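Local atomic coordinates of B-type flagellar hook-associated protein 2 (Pseudomonas aeruginosa, PDB entry 5FHY), a protein that caps the tip of the growing flagellar filament, where it promotes flagellin polymerisation and prevents exported flagellin subunits from leaking out unassembled. Residues 49-54 / 130-135; 93-98 / 102-107. All blocks are in the same frame, centred on the assembly; numbering follows the deposited sequence.

Contact 1. Residues 49-54 / 130-135; sequences IALQAI and IKVEVS
Ile49 and Leu51 meet Ile130 and Val132 through methyl groups. The CD1 methyl of Ile49 does most of the touching: it lies 4.3 Å from Ile130 CG2 and 4.4 Å from Val132 CG2, and it also approaches the backbone, with Ile130 O at 4.2 Å from Ile49 CD1. Leu51 adds one branch, its CD2 methyl, at 4.3 Å from the same Val132 CG2. That methyl of Val132 therefore faces two partners at once, and the partners pack on each other as well, Ile49 CD1 being 3.7 Å from Leu51 CD2.

Torsions account for the reach. Ile49 holds CG1 between its backbone N and carbonyl carbon (chi1 72°), and the extended CG1–CD1 arm then projects across to the other segment. The backbones run in the same general direction but spread apart, the CA atoms being separated by 7.2 Å for Ile49 and Ile130 and by 9.2 Å for Leu51 and Val132.

In the next shell, backbone hydrogen bonds to Leu119 and Leu117 fix Ile49 and Leu51 beside strand 114-121. Ile130 packs on Ile69 of strand 65-71, and its N is hydrogen-bonded to Ser47 OG. Phe150, from a loop, also lies against Ile49. The contact thus packs one antiparallel sheet against the edge strand of another within the chain.

All four touching residues are buried and meet without a polar bond, at separations of loose van der Waals contact; the join between the two segments probably rests on exclusion of water from these methyl groups, with no directional bond between them.

Contact 2. Residues 93-98 / 102-107; sequences DAINQA and AGVSAT
Asn96 supplies the hydrogen bond of this contact: Ala106 N donates to Asn96 OD1 over 2.9 Å. The bond is bent, with an N-H...O angle of 134°, and the donor stands somewhat tilted from the carbonyl plane of the amide. Asn96 CG lies opposite its own carbonyl carbon, beside the backbone N (chi1 -77°), which brings the amide down from the helix to the strand. The fit has a cost, because Asn96 OD1 also comes within 3.2 Å of Ala106 O, and two acceptors so close should repel. The ND2 end of Asn96, at 3.6 Å from Ala106 O, makes no hydrogen bond to it.

These segments form a helix-turn-strand unit inside the flagellin hook IN motif, with strand 104-111 doubling back along helix 88-98. The axes of the short segments, helix 93-98 and strand 104-107, approach to 6.6 Å and run nearly antiparallel, at 164°. Ser105 and Thr107 bond through their backbones to Ser120 and Val118 of strand 114-121, whereas Ala106 N is used by the helix; Asn96 thus occupies a backbone donor on the outer edge of a terminal strand of the sheet within this chain.

Apolar packing centres on Ile95 CG2. This branch methyl sits 3.8 Å from Ala106 CB and 4.1 Å from Val104 CG1, where the Ile95 and Val104 side chains cross at a slant. Ala106 CB lies 4.0 Å from Ile95 CB, a closeness consistent with the small side chain at Ala106. Leu119 and Ile79 also pack on Ile95, from strands 114-121 and 74-81. A second subunit approaches the polar side, its Val32 packing on Asn96 and its Ala33 on Ser105.

From the N terminus, the chain first lays down segment 49-54, which contact 1 later joins to 130-135, closing a long loop with 75 residues in between. Contact 2 falls wholly within that loop: three residues separate segment 93-98 from 102-107, which turns back along it, a short local closure. The two therefore nest and do not cross. Both reach one antiparallel sheet, through strand 48-50 in contact 1 and strand 104-111 in contact 2, with strand 114-121 lying between these two. Contact 1 ties that sheet to strand 130-136, and contact 2 ties it to the helix. Their centres are 13 Å apart, and their nearest atoms, about 5 Å apart, do not touch.

Contact 1. Residues 49-54 / 130-135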
loop_
_atom_site.group_PDB
_atom_site.type_symbol
_atom_site.label_atom_id
_atom_site.label_comp_id
_atom_site.label_asym_id
_atom_site.label_seq_id
_atom_site.Cartn_x
_atom_site.Cartn_y
_atom_site.Cartn_z
ATOM N N ILE B 49 24.187 -33.303 44.476
ATOM C CA ILE B 49 23.941 -33.706 45.850
ATOM C C ILE B 49 23.711 -32.509 46.753
ATOM O O ILE B 49 24.002 -31.369 46.389
ATOM C CB ILE B 49 25.119 -34.523 46.411
ATOM C CG1 ILE B 49 26.326 -33.616 46.667
ATOM C CG2 ILE B 49 25.486 -35.654 45.463
ATOM C CD1 ILE B 49 27.450 -34.289 47.408
ATOM N N ALA B 50 23.192 -32.783 47.944
ATOM C CA ALA B 50 22.981 -31.750 48.949
ATOM C C ALA B 50 23.537 -32.244 50.274
ATOM O O ALA B 50 23.174 -33.321 50.743
ATOM C CB ALA B 50 21.508 -31.405 49.075
ATOM N N LEU B 51 24.422 -31.461 50.876
ATOM C CA LEU B 51 25.057 -31.868 52.126
ATOM C C LEU B 51 24.152 -31.531 53.304
ATOM O O LEU B 51 23.057 -31.010 53.111
ATOM C CB LEU B 51 26.432 -31.211 52.284
ATOM C CG LEU B 51 27.384 -31.382 51.096
ATOM C CD1 LEU B 51 28.685 -30.639 51.335
ATOM C CD2 LEU B 51 27.640 -32.863 50.807
ATOM N N GLN B 52 24.600 -31.848 54.516
ATOM C CA GLN B 52 23.804 -31.584 55.710
ATOM C C GLN B 52 23.499 -30.100 55.854
ATOM O O GLN B 52 24.313 -29.255 55.476
ATOM C CB GLN B 52 24.525 -32.077 56.970
ATOM C CG GLN B 52 24.384 -33.562 57.238
ATOM C CD GLN B 52 25.026 -33.990 58.547
ATOM O OE1 GLN B 52 24.849 -33.341 59.580
ATOM N NE2 GLN B 52 25.775 -35.091 58.510
ATOM N N ALA B 53 22.324 -29.790 56.393
ATOM C CA ALA B 53 21.944 -28.405 56.633
ATOM C C ALA B 53 22.621 -27.939 57.908
ATOM O O ALA B 53 22.686 -28.676 58.890
ATOM C CB ALA B 53 20.437 -28.255 56.732
ATOM N N ILE B 54 23.136 -26.719 57.889
ATOM C CA ILE B 54 23.823 -26.180 59.048
ATOM C C ILE B 54 22.903 -25.240 59.815
ATOM O O ILE B 54 22.446 -24.229 59.280
ATOM C CB ILE B 54 25.114 -25.449 58.635
ATOM C CG1 ILE B 54 25.949 -26.344 57.715
ATOM C CG2 ILE B 54 25.911 -25.048 59.855
ATOM C CD1 ILE B 54 26.338 -27.655 58.345
ATOM N N ILE B 130 29.299 -37.475 42.781
ATOM C CA ILE B 130 30.145 -36.578 43.560
ATOM C C ILE B 130 30.359 -37.153 44.959
ATOM O O ILE B 130 29.399 -37.520 45.634
ATOM C CB ILE B 130 29.540 -35.160 43.669
ATOM C CG1 ILE B 130 29.236 -34.591 42.283
ATOM C CG2 ILE B 130 30.491 -34.224 44.410
ATOM C CD1 ILE B 130 28.516 -33.256 42.321
ATOM N N LYS B 131 31.615 -37.231 45.389
ATOM C CA LYS B 131 31.939 -37.757 46.713
ATOM C C LYS B 131 32.720 -36.733 47.530
ATOM O O LYS B 131 33.584 -36.030 47.002
ATOM C CB LYS B 131 32.739 -39.061 46.601
ATOM C CG LYS B 131 33.076 -39.699 47.941
ATOM C CD LYS B 131 33.724 -41.065 47.788
ATOM C CE LYS B 131 33.769 -41.794 49.127
ATOM N NZ LYS B 131 34.372 -43.156 49.045
ATOM N N VAL B 132 32.405 -36.657 48.821
ATOM C CA VAL B 132 33.065 -35.734 49.733
ATOM C C VAL B 132 33.641 -36.476 50.936
ATOM O O VAL B 132 32.898 -37.067 51.724
ATOM C CB VAL B 132 32.103 -34.641 50.233
ATOM C CG1 VAL B 132 32.849 -33.664 51.137
ATOM C CG2 VAL B 132 31.466 -33.906 49.056
ATOM N N GLU B 133 34.966 -36.459 51.056
ATOM C CA GLU B 133 35.659 -37.054 52.198
ATOM C C GLU B 133 36.178 -35.964 53.141
ATOM O O GLU B 133 36.725 -34.959 52.688
ATOM C CB GLU B 133 36.816 -37.933 51.717
ATOM C CG GLU B 133 36.393 -39.308 51.214
ATOM C CD GLU B 133 37.469 -39.996 50.384
ATOM O OE1 GLU B 133 38.164 -39.302 49.610
ATOM O OE2 GLU B 133 37.612 -41.232 50.498
ATOM N N VAL B 134 36.012 -36.161 54.448
ATOM C CA VAL B 134 36.345 -35.118 55.418
ATOM C C VAL B 134 37.269 -35.607 56.534
ATOM O O VAL B 134 36.951 -36.564 57.239
ATOM C CB VAL B 134 35.082 -34.541 56.083
ATOM C CG1 VAL B 134 35.474 -33.521 57.153
ATOM C CG2 VAL B 134 34.158 -33.913 55.046
ATOM N N SER B 135 38.408 -34.939 56.691
ATOM C CA SER B 135 39.264 -35.125 57.858
ATOM C C SER B 135 39.097 -33.924 58.785
ATOM O O SER B 135 39.476 -32.809 58.437
ATOM C CB SER B 135 40.730 -35.292 57.455
ATOM O OG SER B 135 40.956 -36.541 56.827
#

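Contact 2. Residues 93-98 / 102-107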
loop_
_atom_site.group_PDB
_atom_site.type_symbol
_atom_site.label_atom_id
_atom_site.label_comp_id
_atom_site.label_asym_id
_atom_site.label_seq_id
_atom_site.Cartn_x
_atom_site.Cartn_y
_atom_site.Cartn_z
ATOM N N ASP B 93 32.983 -20.705 47.689
ATOM C CA ASP B 93 33.965 -20.028 46.848
ATOM C C ASP B 93 35.129 -20.949 46.505
ATOM O O ASP B 93 35.644 -20.920 45.389
ATOM C CB ASP B 93 34.493 -18.766 47.537
ATOM C CG ASP B 93 33.427 -17.703 47.706
ATOM O OD1 ASP B 93 32.463 -17.693 46.912
ATOM O OD2 ASP B 93 33.557 -16.870 48.628
ATOM N N ALA B 94 35.540 -21.765 47.472
ATOM C CA ALA B 94 36.680 -22.655 47.284
ATOM C C ALA B 94 36.346 -23.721 46.255
ATOM O O ALA B 94 37.061 -23.896 45.271
ATOM C CB ALA B 94 37.085 -23.298 48.599
ATOM N N ILE B 95 35.243 -24.421 46.502
ATOM C CA ILE B 95 34.785 -25.503 45.640
ATOM C C ILE B 95 34.562 -25.014 44.211
ATOM O O ILE B 95 34.899 -25.708 43.251
ATOM C CB ILE B 95 33.485 -26.137 46.172
ATOM C CG1 ILE B 95 33.722 -26.785 47.534
ATOM C CG2 ILE B 95 32.958 -27.184 45.203
ATOM C CD1 ILE B 95 32.473 -27.422 48.117
ATOM N N ASN B 96 34.002 -23.814 44.074
ATOM C CA ASN B 96 33.734 -23.247 42.756
ATOM C C ASN B 96 35.018 -23.076 41.956
ATOM O O ASN B 96 35.012 -23.159 40.727
ATOM C CB ASN B 96 33.034 -21.891 42.883
ATOM C CG ASN B 96 31.564 -22.019 43.227
ATOM O OD1 ASN B 96 30.895 -22.970 42.822
ATOM N ND2 ASN B 96 31.052 -21.055 43.981
ATOM N N GLN B 97 36.115 -22.817 42.662
ATOM C CA GLN B 97 37.416 -22.653 42.021
ATOM C C GLN B 97 38.300 -23.888 42.204
ATOM O O GLN B 97 39.331 -24.023 41.548
ATOM C CB GLN B 97 38.115 -21.384 42.515
ATOM C CG GLN B 97 37.288 -20.130 42.235
ATOM C CD GLN B 97 38.125 -18.869 42.100
ATOM O OE1 GLN B 97 39.115 -18.844 41.366
ATOM N NE2 GLN B 97 37.715 -17.810 42.786
ATOM N N ALA B 98 37.925 -24.763 43.132
ATOM C CA ALA B 98 38.623 -26.037 43.289
ATOM C C ALA B 98 38.056 -27.068 42.321
ATOM O O ALA B 98 38.552 -28.191 42.232
ATOM C CB ALA B 98 38.517 -26.546 44.719
ATOM N N ALA B 102 36.830 -30.104 36.639
ATOM C CA ALA B 102 36.017 -31.303 36.478
ATOM C C ALA B 102 34.554 -30.969 36.214
ATOM O O ALA B 102 33.765 -31.838 35.845
ATOM C CB ALA B 102 36.140 -32.186 37.707
ATOM N N GLY B 103 34.193 -29.705 36.403
ATOM C CA GLY B 103 32.825 -29.281 36.186
ATOM C C GLY B 103 32.020 -29.435 37.457
ATOM O O GLY B 103 30.826 -29.734 37.425
ATOM N N VAL B 104 32.680 -29.221 38.587
ATOM C CA VAL B 104 31.997 -29.249 39.868
ATOM C C VAL B 104 31.752 -27.827 40.330
ATOM O O VAL B 104 32.686 -27.041 40.475
ATOM C CB VAL B 104 32.806 -30.003 40.938
ATOM C CG1 VAL B 104 32.117 -29.905 42.298
ATOM C CG2 VAL B 104 33.010 -31.456 40.527
ATOM N N SER B 105 30.485 -27.498 40.545
ATOM C CA SER B 105 30.115 -26.175 41.016
ATOM C C SER B 105 29.387 -26.330 42.337
ATOM O O SER B 105 29.060 -27.443 42.743
ATOM C CB SER B 105 29.239 -25.447 39.994
ATOM O OG SER B 105 27.950 -26.035 39.913
ATOM N N ALA B 106 29.131 -25.215 43.008
ATOM C CA ALA B 106 28.531 -25.259 44.333
ATOM C C ALA B 106 27.693 -24.020 44.621
ATOM O O ALA B 106 27.962 -22.937 44.107
ATOM C CB ALA B 106 29.608 -25.424 45.392
ATOM N N THR B 107 26.678 -24.189 45.457
ATOM C CA THR B 107 25.858 -23.073 45.897
ATOM C C THR B 107 25.328 -23.356 47.293
ATOM O O THR B 107 25.624 -24.397 47.876
ATOM C CB THR B 107 24.679 -22.822 44.935
ATOM O OG1 THR B 107 24.065 -21.563 45.239
ATOM C CG2 THR B 107 23.642 -23.929 45.061
#